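Local coordinates for protein amine Dehydrogenase (Pseudomonas putida, PDB 1JMX) that probably takes part in the oxidative deamination of primary amines, as a beta-propeller subunit of an enzyme that carries heme c, at residues B[233-238]-B[244-249]; B[255-260]-B[278-283]; B[23-28]-B[33-38]. All blocks are in the same frame, centred on the assembly; numbering follows the deposited sequence.

Overall arrangement
The chain is built as a seven-bladed beta-propeller, and the three contacts lie in three of its blades. Interactions 1 and 2 are in blades that follow each other in the chain, with centres about 13 Å apart. They touch: Tyr233 OH of interaction 1 lies 3.0 Å from Tyr257 N of interaction 2, a probable hydrogen bond. Interaction 3 is in the blade that also contains the C-terminal strand 345-348. Its centre is about 33 Å from that of interaction 1 and about 29 Å from that of interaction 2. Heme c is contacted by residues 116-120, in another blade. None of the three contacts contains a residue of that pocket.

Interaction 1: B[233-238]-B[244-249]; sequences YGYLSV and KTHTQE
Tyr235 and His246 meet ring to ring because each side chain leaves its own strand with CG anti to the backbone N (chi1 -176° in Tyr235, 153° in His246). The side chains cross at about a right angle. The rings approach edge first, with Tyr235 CD2 4.2 Å from His246 CD2. In Ser237 chi1 of 70° places OG between the backbone N and the carbonyl carbon. OG then sits at the edge of the imidazole, near its plane, 3.4 Å from His246 CD2. Water 1 bridges the same OG to the start of 244-249. It lies 3.1 Å from Ser237 OG and donates a hydrogen bond to Lys244 O.

The backbones form an antiparallel ladder. Tyr235 with Gln248 and Ser237 with His246 are the hydrogen-bonded pairs, each joined by two bonds. Tyr235 N to Gln248 O is 2.9 Å, and Ser237 N to His246 O is 2.7 Å. CA-H...O contacts from residues of the non-hydrogen-bonded pairs add to this, such as Leu236 CA to His246 O at 3.1 Å. On the face of Leu236 and Val238, the Val238 and Thr245 side chains run alongside each other and touch through their CG2 methyls. Glu249 stands opposite Gly234. Its CB rests 3.5 Å from Tyr233 O, and its bent chain takes OE2 to Arg189 and to the Tyr214 hydroxyl.

The two strands make a hairpin at one side of their blade. Strand 230-239 is central, between strands 209-218 and 245-250. The Tyr235 hydroxyl is hydrogen-bonded to Glu209 on strand 209-218. Leu182, on strand 178-182 of the preceding blade, packs against Leu236, Thr245 and Thr247.

Interaction 2: B[255-260]-B[278-283]; sequences ELYFTG and AKYDLK
Tyr257 and Tyr280 meet at their hydroxyl ends, each ring receiving the other's OH at its edge, near the ring plane. One face of the Tyr257 ring carries Glu255 O, displaced toward the rim. The ring planes are turned 72° to each other, and the centroids are 5.9 Å apart. Both side chains start with CG beside the backbone N and anti to the carbonyl carbon (chi1 -56° in Tyr257).

The two hydroxyl oxygens, Tyr257 OH and Tyr280 OH, are 2.6 Å apart, close enough for a hydrogen bond. Tyr257 OH also donates to Glu255 OE1 at 2.7 Å. It meets the anti side of the carboxylate, 26° out of its plane. Arg276 forms a salt bridge with the same OE1, which probably helps to keep the acceptor in place. Ala278 fills the space beside the phenol, with its CB 3.6 Å from Tyr257 CZ. Tyr257 CZ also packs on Tyr280 CE1 at 3.7 Å. A phenylalanine in place of Tyr257 would probably leave Glu255 OE1 without this donor and the Tyr280 hydroxyl without its close partner.

The segments are not adjacent in the sheet. Strand 269-274 lies between strands 257-262 and 276-281, bonded through its backbone to Phe258 and Thr259 on one side and to Ala278 on the other. The chain turns a corner at Phe258. Tyr257, just before that corner, reaches Tyr280 of strand 276-281, which belongs to a four-stranded antiparallel blade of the seven-bladed beta-propeller.

Interaction 3: B[23-28]-B[33-38]; sequences LHVVDV and VYKSCV
Leu23 and Cys37 form a hydrogen-bonded antiparallel pair, with Leu23 N to Cys37 O at 2.9 Å and Cys37 N to Leu23 O at 2.7 Å. Two residues on, Val25 N donates to Lys35 O at 2.8 Å, and the bond is almost straight (177° at the hydrogen). Val25 O takes the return bonds from two neighbours. Tyr34 N reaches it at 2.7 Å, while Lys35 N gives only a weak bond at 3.4 Å.

This is a classic beta bulge: Tyr34 and Lys35 together face Val25, and the register shifts by one before Val26 pairs with Val33. It lies in a beta hairpin, whose second strand is outermost in its propeller blade.

Apolar contacts gather round Val25. Its CG2 packs alongside the aliphatic chain of Lys35, 3.6 Å from Lys35 CG. Its CG1 lies 4.1 Å from Tyr34 CB. Lys35 starts in the cramped rotamer between backbone N and carbonyl carbon (chi1 68°), which brings CG beside the valine. Asp27 CB also meets Tyr34 CB, at 4.1 Å.

The polar ends lead away. Lys35 NZ is hydrogen-bonded to Pro5 O and Leu72 O, and Tyr34 OH is hydrogen-bonded to Ala6 O. A disulfide ties Cys37 to Cys75, next to strand 76-82 of the neighbouring blade.

Interaction 1: B[233-238]-B[244-249]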
loop_
_atom_site.group_PDB
_atom_site.type_symbol
_atom_site.label_atom_id
_atom_site.label_comp_id
_atom_site.label_asym_id
_atom_site.label_seq_id
_atom_site.Cartn_x
_atom_site.Cartn_y
_atom_site.Cartn_z
ATOM N N TYR B 233 14.625 21.239 7.661
ATOM C CA TYR B 233 13.243 21.683 7.589
ATOM C C TYR B 233 13.298 23.185 7.366
ATOM O O TYR B 233 14.150 23.881 7.920
ATOM C CB TYR B 233 12.468 21.381 8.869
ATOM C CG TYR B 233 11.381 20.342 8.674
ATOM C CD1 TYR B 233 11.510 19.069 9.219
ATOM C CD2 TYR B 233 10.245 20.618 7.908
ATOM C CE1 TYR B 233 10.550 18.097 9.007
ATOM C CE2 TYR B 233 9.274 19.641 7.687
ATOM C CZ TYR B 233 9.437 18.383 8.240
ATOM O OH TYR B 233 8.517 17.390 8.015
ATOM N N GLY B 234 12.419 23.667 6.504
ATOM C CA GLY B 234 12.377 25.078 6.214
ATOM C C GLY B 234 10.981 25.631 6.380
ATOM O O GLY B 234 10.003 24.898 6.569
ATOM N N TYR B 235 10.902 26.949 6.299
ATOM C CA TYR B 235 9.661 27.674 6.428
ATOM C C TYR B 235 9.629 28.673 5.284
ATOM O O TYR B 235 10.599 29.390 5.028
ATOM C CB TYR B 235 9.639 28.420 7.755
ATOM C CG TYR B 235 8.358 29.147 8.053
ATOM C CD1 TYR B 235 7.247 28.458 8.527
ATOM C CD2 TYR B 235 8.280 30.533 7.957
ATOM C CE1 TYR B 235 6.095 29.127 8.916
ATOM C CE2 TYR B 235 7.126 31.215 8.343
ATOM C CZ TYR B 235 6.043 30.505 8.827
ATOM O OH TYR B 235 4.920 31.162 9.282
ATOM N N LEU B 236 8.513 28.676 4.576
ATOM C CA LEU B 236 8.298 29.570 3.456
ATOM C C LEU B 236 7.113 30.431 3.863
ATOM O O LEU B 236 6.277 30.001 4.651
ATOM C CB LEU B 236 8.002 28.723 2.214
ATOM C CG LEU B 236 7.114 29.113 1.031
ATOM C CD1 LEU B 236 7.337 28.076 -0.072
ATOM C CD2 LEU B 236 5.637 29.162 1.418
ATOM N N SER B 237 7.061 31.662 3.378
ATOM C CA SER B 237 5.944 32.526 3.713
ATOM C C SER B 237 5.725 33.640 2.695
ATOM O O SER B 237 6.668 34.133 2.075
ATOM C CB SER B 237 6.102 33.116 5.118
ATOM O OG SER B 237 7.153 34.063 5.172
ATOM N N VAL B 238 4.456 33.974 2.487
ATOM C CA VAL B 238 4.072 35.041 1.581
ATOM C C VAL B 238 3.233 35.997 2.411
ATOM O O VAL B 238 2.186 35.620 2.924
ATOM C CB VAL B 238 3.224 34.529 0.392
ATOM C CG1 VAL B 238 2.947 35.674 -0.579
ATOM C CG2 VAL B 238 3.933 33.384 -0.324
ATOM N N LYS B 244 5.471 40.329 0.113
ATOM C CA LYS B 244 6.851 39.960 0.436
ATOM C C LYS B 244 6.973 38.459 0.709
ATOM O O LYS B 244 6.204 37.901 1.490
ATOM C CB LYS B 244 7.313 40.723 1.678
ATOM C CG LYS B 244 7.666 42.177 1.432
ATOM C CD LYS B 244 7.393 43.051 2.671
ATOM C CE LYS B 244 7.807 42.392 4.003
ATOM N NZ LYS B 244 6.684 41.700 4.731
ATOM N N THR B 245 7.940 37.815 0.071
ATOM C CA THR B 245 8.156 36.384 0.263
ATOM C C THR B 245 9.386 36.105 1.139
ATOM O O THR B 245 10.331 36.899 1.168
ATOM C CB THR B 245 8.300 35.664 -1.091
ATOM O OG1 THR B 245 9.365 36.260 -1.842
ATOM C CG2 THR B 245 6.998 35.759 -1.882
ATOM N N HIS B 246 9.367 34.978 1.847
ATOM C CA HIS B 246 10.465 34.594 2.732
ATOM C C HIS B 246 10.609 33.079 2.912
ATOM O O HIS B 246 9.628 32.357 3.020
ATOM C CB HIS B 246 10.292 35.295 4.094
ATOM C CG HIS B 246 10.905 34.570 5.258
ATOM N ND1 HIS B 246 12.145 34.895 5.772
ATOM C CD2 HIS B 246 10.415 33.587 6.057
ATOM C CE1 HIS B 246 12.389 34.152 6.839
ATOM N NE2 HIS B 246 11.356 33.349 7.033
ATOM N N THR B 247 11.854 32.614 2.923
ATOM C CA THR B 247 12.162 31.205 3.123
ATOM C C THR B 247 13.366 31.125 4.052
ATOM O O THR B 247 14.206 32.030 4.069
ATOM C CB THR B 247 12.556 30.494 1.819
ATOM O OG1 THR B 247 13.809 31.012 1.358
ATOM C CG2 THR B 247 11.491 30.676 0.746
ATOM N N GLN B 248 13.448 30.048 4.826
ATOM C CA GLN B 248 14.570 29.860 5.727
ATOM C C GLN B 248 14.500 28.543 6.483
ATOM O O GLN B 248 13.455 28.195 7.039
ATOM C CB GLN B 248 14.682 31.029 6.711
ATOM C CG GLN B 248 13.978 30.853 8.040
ATOM C CD GLN B 248 14.855 31.323 9.182
ATOM O OE1 GLN B 248 14.979 32.528 9.433
ATOM N NE2 GLN B 248 15.515 30.378 9.852
ATOM N N GLU B 249 15.608 27.804 6.482
ATOM C CA GLU B 249 15.677 26.533 7.198
ATOM C C GLU B 249 15.829 26.834 8.690
ATOM O O GLU B 249 16.572 27.747 9.070
ATOM C CB GLU B 249 16.847 25.693 6.693
ATOM C CG GLU B 249 16.712 25.254 5.247
ATOM C CD GLU B 249 16.883 26.395 4.263
ATOM O OE1 GLU B 249 17.784 27.236 4.469
ATOM O OE2 GLU B 249 16.128 26.452 3.273
HETATM O O HOH W 1 7.063 37.053 4.365
#

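Interaction 2: B[255-260]-B[278-283]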
loop_
_atom_site.group_PDB
_atom_site.type_symbol
_atom_site.label_atom_id
_atom_site.label_comp_id
_atom_site.label_asym_id
_atom_site.label_seq_id
_atom_site.Cartn_x
_atom_site.Cartn_y
_atom_site.Cartn_z
ATOM N N GLU B 255 12.843 14.407 12.801
ATOM C CA GLU B 255 11.481 13.871 12.797
ATOM C C GLU B 255 10.642 14.699 11.819
ATOM O O GLU B 255 11.053 15.786 11.395
ATOM C CB GLU B 255 10.858 13.945 14.195
ATOM C CG GLU B 255 10.762 15.355 14.772
ATOM C CD GLU B 255 10.055 15.417 16.123
ATOM O OE1 GLU B 255 10.205 16.439 16.822
ATOM O OE2 GLU B 255 9.333 14.465 16.486
ATOM N N LEU B 256 9.462 14.196 11.476
ATOM C CA LEU B 256 8.584 14.892 10.549
ATOM C C LEU B 256 7.508 15.713 11.245
ATOM O O LEU B 256 7.073 15.374 12.348
ATOM C CB LEU B 256 7.915 13.900 9.599
ATOM C CG LEU B 256 8.787 13.022 8.698
ATOM C CD1 LEU B 256 7.872 12.117 7.876
ATOM C CD2 LEU B 256 9.671 13.872 7.788
ATOM N N TYR B 257 7.108 16.802 10.580
ATOM C CA TYR B 257 6.053 17.715 11.036
ATOM C C TYR B 257 5.140 17.931 9.824
ATOM O O TYR B 257 5.622 18.046 8.697
ATOM C CB TYR B 257 6.624 19.078 11.464
ATOM C CG TYR B 257 7.692 19.018 12.531
ATOM C CD1 TYR B 257 8.967 19.513 12.286
ATOM C CD2 TYR B 257 7.441 18.414 13.766
ATOM C CE1 TYR B 257 9.975 19.403 13.230
ATOM C CE2 TYR B 257 8.439 18.301 14.723
ATOM C CZ TYR B 257 9.709 18.797 14.444
ATOM O OH TYR B 257 10.714 18.676 15.374
ATOM N N PHE B 258 3.828 17.933 10.042
ATOM C CA PHE B 258 2.878 18.157 8.954
ATOM C C PHE B 258 2.580 19.648 8.785
ATOM O O PHE B 258 2.535 20.163 7.668
ATOM C CB PHE B 258 1.592 17.367 9.186
ATOM C CG PHE B 258 1.593 16.008 8.545
ATOM C CD1 PHE B 258 2.752 15.493 7.962
ATOM C CD2 PHE B 258 0.431 15.244 8.516
ATOM C CE1 PHE B 258 2.752 14.233 7.356
ATOM C CE2 PHE B 258 0.415 13.980 7.912
ATOM C CZ PHE B 258 1.577 13.475 7.332
ATOM N N THR B 259 2.363 20.327 9.908
ATOM C CA THR B 259 2.096 21.757 9.909
ATOM C C THR B 259 3.015 22.458 10.905
ATOM O O THR B 259 3.538 21.842 11.844
ATOM C CB THR B 259 0.646 22.094 10.286
ATOM O OG1 THR B 259 0.389 21.662 11.622
ATOM C CG2 THR B 259 -0.332 21.434 9.344
ATOM N N GLY B 260 3.207 23.753 10.676
ATOM C CA GLY B 260 4.045 24.550 11.541
ATOM C C GLY B 260 3.642 25.998 11.436
ATOM O O GLY B 260 3.347 26.474 10.349
ATOM N N ALA B 278 7.002 20.233 18.496
ATOM C CA ALA B 278 8.319 20.820 18.713
ATOM C C ALA B 278 8.305 22.342 18.650
ATOM O O ALA B 278 7.580 22.940 17.859
ATOM C CB ALA B 278 9.323 20.257 17.734
ATOM N N LYS B 279 9.157 22.947 19.469
ATOM C CA LYS B 279 9.287 24.393 19.584
ATOM C C LYS B 279 10.701 24.738 19.142
ATOM O O LYS B 279 11.661 24.257 19.733
ATOM C CB LYS B 279 9.076 24.782 21.052
ATOM C CG LYS B 279 9.010 26.252 21.335
ATOM C CD LYS B 279 8.558 26.464 22.771
ATOM C CE LYS B 279 8.606 27.939 23.142
ATOM N NZ LYS B 279 8.050 28.201 24.497
ATOM N N TYR B 280 10.829 25.524 18.076
ATOM C CA TYR B 280 12.141 25.894 17.563
ATOM C C TYR B 280 12.467 27.370 17.622
ATOM O O TYR B 280 11.584 28.225 17.533
ATOM C CB TYR B 280 12.299 25.451 16.111
ATOM C CG TYR B 280 12.480 23.978 15.952
ATOM C CD1 TYR B 280 11.381 23.125 15.932
ATOM C CD2 TYR B 280 13.747 23.428 15.849
ATOM C CE1 TYR B 280 11.543 21.754 15.821
ATOM C CE2 TYR B 280 13.922 22.059 15.737
ATOM C CZ TYR B 280 12.815 21.226 15.726
ATOM O OH TYR B 280 12.986 19.871 15.646
ATOM N N ASP B 281 13.764 27.650 17.684
ATOM C CA ASP B 281 14.277 29.005 17.699
ATOM C C ASP B 281 14.730 29.214 16.257
ATOM O O ASP B 281 15.663 28.558 15.810
ATOM C CB ASP B 281 15.477 29.087 18.642
ATOM C CG ASP B 281 15.940 30.501 18.875
ATOM O OD1 ASP B 281 16.247 31.207 17.891
ATOM O OD2 ASP B 281 15.999 30.902 20.054
ATOM N N LEU B 282 14.032 30.074 15.518
ATOM C CA LEU B 282 14.368 30.338 14.112
ATOM C C LEU B 282 15.776 30.894 13.926
ATOM O O LEU B 282 16.521 30.448 13.053
ATOM C CB LEU B 282 13.387 31.334 13.479
ATOM C CG LEU B 282 12.057 30.934 12.840
ATOM C CD1 LEU B 282 12.264 29.908 11.742
ATOM C CD2 LEU B 282 11.135 30.420 13.898
ATOM N N LYS B 283 16.097 31.925 14.701
ATOM C CA LYS B 283 17.401 32.581 14.629
ATOM C C LYS B 283 18.525 31.560 14.850
ATOM O O LYS B 283 19.390 31.365 13.980
ATOM C CB LYS B 283 17.473 33.709 15.680
ATOM C CG LYS B 283 18.764 34.538 15.656
ATOM C CD LYS B 283 18.806 35.592 16.787
ATOM C CE LYS B 283 19.464 35.083 18.087
ATOM N NZ LYS B 283 20.965 34.948 17.991
#

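Interaction 3: B[23-28]-B[33-38]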
loop_
_atom_site.group_PDB
_atom_site.type_symbol
_atom_site.label_atom_id
_atom_site.label_comp_id
_atom_site.label_asym_id
_atom_site.label_seq_id
_atom_site.Cartn_x
_atom_site.Cartn_y
_atom_site.Cartn_z
ATOM N N LEU B 23 -19.667 21.221 11.265
ATOM C CA LEU B 23 -18.799 22.381 11.309
ATOM C C LEU B 23 -19.116 22.866 12.709
ATOM O O LEU B 23 -20.268 23.142 13.029
ATOM C CB LEU B 23 -19.189 23.434 10.270
ATOM C CG LEU B 23 -18.318 24.697 10.205
ATOM C CD1 LEU B 23 -18.485 25.364 8.852
ATOM C CD2 LEU B 23 -18.672 25.680 11.324
ATOM N N HIS B 24 -18.110 22.880 13.567
ATOM C CA HIS B 24 -18.296 23.310 14.939
ATOM C C HIS B 24 -17.654 24.647 15.190
ATOM O O HIS B 24 -16.612 24.964 14.623
ATOM C CB HIS B 24 -17.691 22.288 15.893
ATOM C CG HIS B 24 -18.241 20.912 15.720
ATOM N ND1 HIS B 24 -17.523 19.891 15.142
ATOM C CD2 HIS B 24 -19.450 20.391 16.035
ATOM C CE1 HIS B 24 -18.265 18.800 15.108
ATOM N NE2 HIS B 24 -19.439 19.078 15.643
ATOM N N VAL B 25 -18.302 25.442 16.028
ATOM C CA VAL B 25 -17.777 26.741 16.401
ATOM C C VAL B 25 -17.293 26.577 17.836
ATOM O O VAL B 25 -18.043 26.148 18.715
ATOM C CB VAL B 25 -18.851 27.848 16.330
ATOM C CG1 VAL B 25 -18.236 29.189 16.687
ATOM C CG2 VAL B 25 -19.452 27.909 14.940
ATOM N N VAL B 26 -16.012 26.845 18.044
ATOM C CA VAL B 26 -15.411 26.732 19.357
ATOM C C VAL B 26 -15.214 28.119 19.942
ATOM O O VAL B 26 -14.660 29.005 19.298
ATOM C CB VAL B 26 -14.042 25.992 19.295
ATOM C CG1 VAL B 26 -13.312 26.085 20.639
ATOM C CG2 VAL B 26 -14.257 24.526 18.926
ATOM N N ASP B 27 -15.762 28.328 21.129
ATOM C CA ASP B 27 -15.596 29.590 21.803
ATOM C C ASP B 27 -14.207 29.496 22.433
ATOM O O ASP B 27 -13.989 28.731 23.372
ATOM C CB ASP B 27 -16.674 29.765 22.863
ATOM C CG ASP B 27 -16.540 31.069 23.602
ATOM O OD1 ASP B 27 -16.166 31.052 24.792
ATOM O OD2 ASP B 27 -16.782 32.114 22.980
ATOM N N VAL B 28 -13.261 30.237 21.871
ATOM C CA VAL B 28 -11.881 30.225 22.343
ATOM C C VAL B 28 -11.681 30.655 23.800
ATOM O O VAL B 28 -10.767 30.171 24.462
ATOM C CB VAL B 28 -10.984 31.064 21.407
ATOM C CG1 VAL B 28 -9.559 31.167 21.947
ATOM C CG2 VAL B 28 -10.971 30.439 20.023
ATOM N N VAL B 33 -17.464 24.041 23.014
ATOM C CA VAL B 33 -18.185 24.112 21.751
ATOM C C VAL B 33 -19.345 25.104 21.878
ATOM O O VAL B 33 -20.246 24.933 22.703
ATOM C CB VAL B 33 -18.722 22.723 21.329
ATOM C CG1 VAL B 33 -19.497 22.827 20.016
ATOM C CG2 VAL B 33 -17.562 21.748 21.188
ATOM N N TYR B 34 -19.268 26.184 21.107
ATOM C CA TYR B 34 -20.299 27.214 21.118
ATOM C C TYR B 34 -21.562 26.736 20.404
ATOM O O TYR B 34 -22.672 26.851 20.935
ATOM C CB TYR B 34 -19.757 28.484 20.470
ATOM C CG TYR B 34 -20.671 29.666 20.624
ATOM C CD1 TYR B 34 -20.714 30.384 21.821
ATOM C CD2 TYR B 34 -21.502 30.071 19.578
ATOM C CE1 TYR B 34 -21.569 31.480 21.971
ATOM C CE2 TYR B 34 -22.358 31.164 19.717
ATOM C CZ TYR B 34 -22.384 31.861 20.916
ATOM O OH TYR B 34 -23.225 32.933 21.057
ATOM N N LYS B 35 -21.378 26.179 19.209
ATOM C CA LYS B 35 -22.481 25.655 18.405
ATOM C C LYS B 35 -21.963 24.704 17.325
ATOM O O LYS B 35 -20.771 24.662 17.028
ATOM C CB LYS B 35 -23.298 26.798 17.771
ATOM C CG LYS B 35 -22.558 27.588 16.695
ATOM C CD LYS B 35 -23.343 28.801 16.219
ATOM C CE LYS B 35 -24.639 28.396 15.549
ATOM N NZ LYS B 35 -25.435 29.590 15.189
ATOM N N SER B 36 -22.880 23.937 16.748
ATOM C CA SER B 36 -22.544 22.983 15.704
ATOM C C SER B 36 -23.513 23.149 14.549
ATOM O O SER B 36 -24.698 23.392 14.753
ATOM C CB SER B 36 -22.638 21.549 16.241
ATOM O OG SER B 36 -21.807 21.374 17.377
ATOM N N CYS B 37 -22.998 23.026 13.334
ATOM C CA CYS B 37 -23.811 23.150 12.137
ATOM C C CYS B 37 -23.645 21.874 11.335
ATOM O O CYS B 37 -22.531 21.387 11.165
ATOM C CB CYS B 37 -23.337 24.318 11.252
ATOM S SG CYS B 37 -23.491 26.030 11.873
ATOM N N VAL B 38 -24.749 21.303 10.882
ATOM C CA VAL B 38 -24.664 20.120 10.046
ATOM C C VAL B 38 -24.491 20.654 8.621
ATOM O O VAL B 38 -25.167 21.603 8.210
ATOM C CB VAL B 38 -25.923 19.243 10.150
ATOM C CG1 VAL B 38 -25.809 18.047 9.230
ATOM C CG2 VAL B 38 -26.100 18.775 11.580
#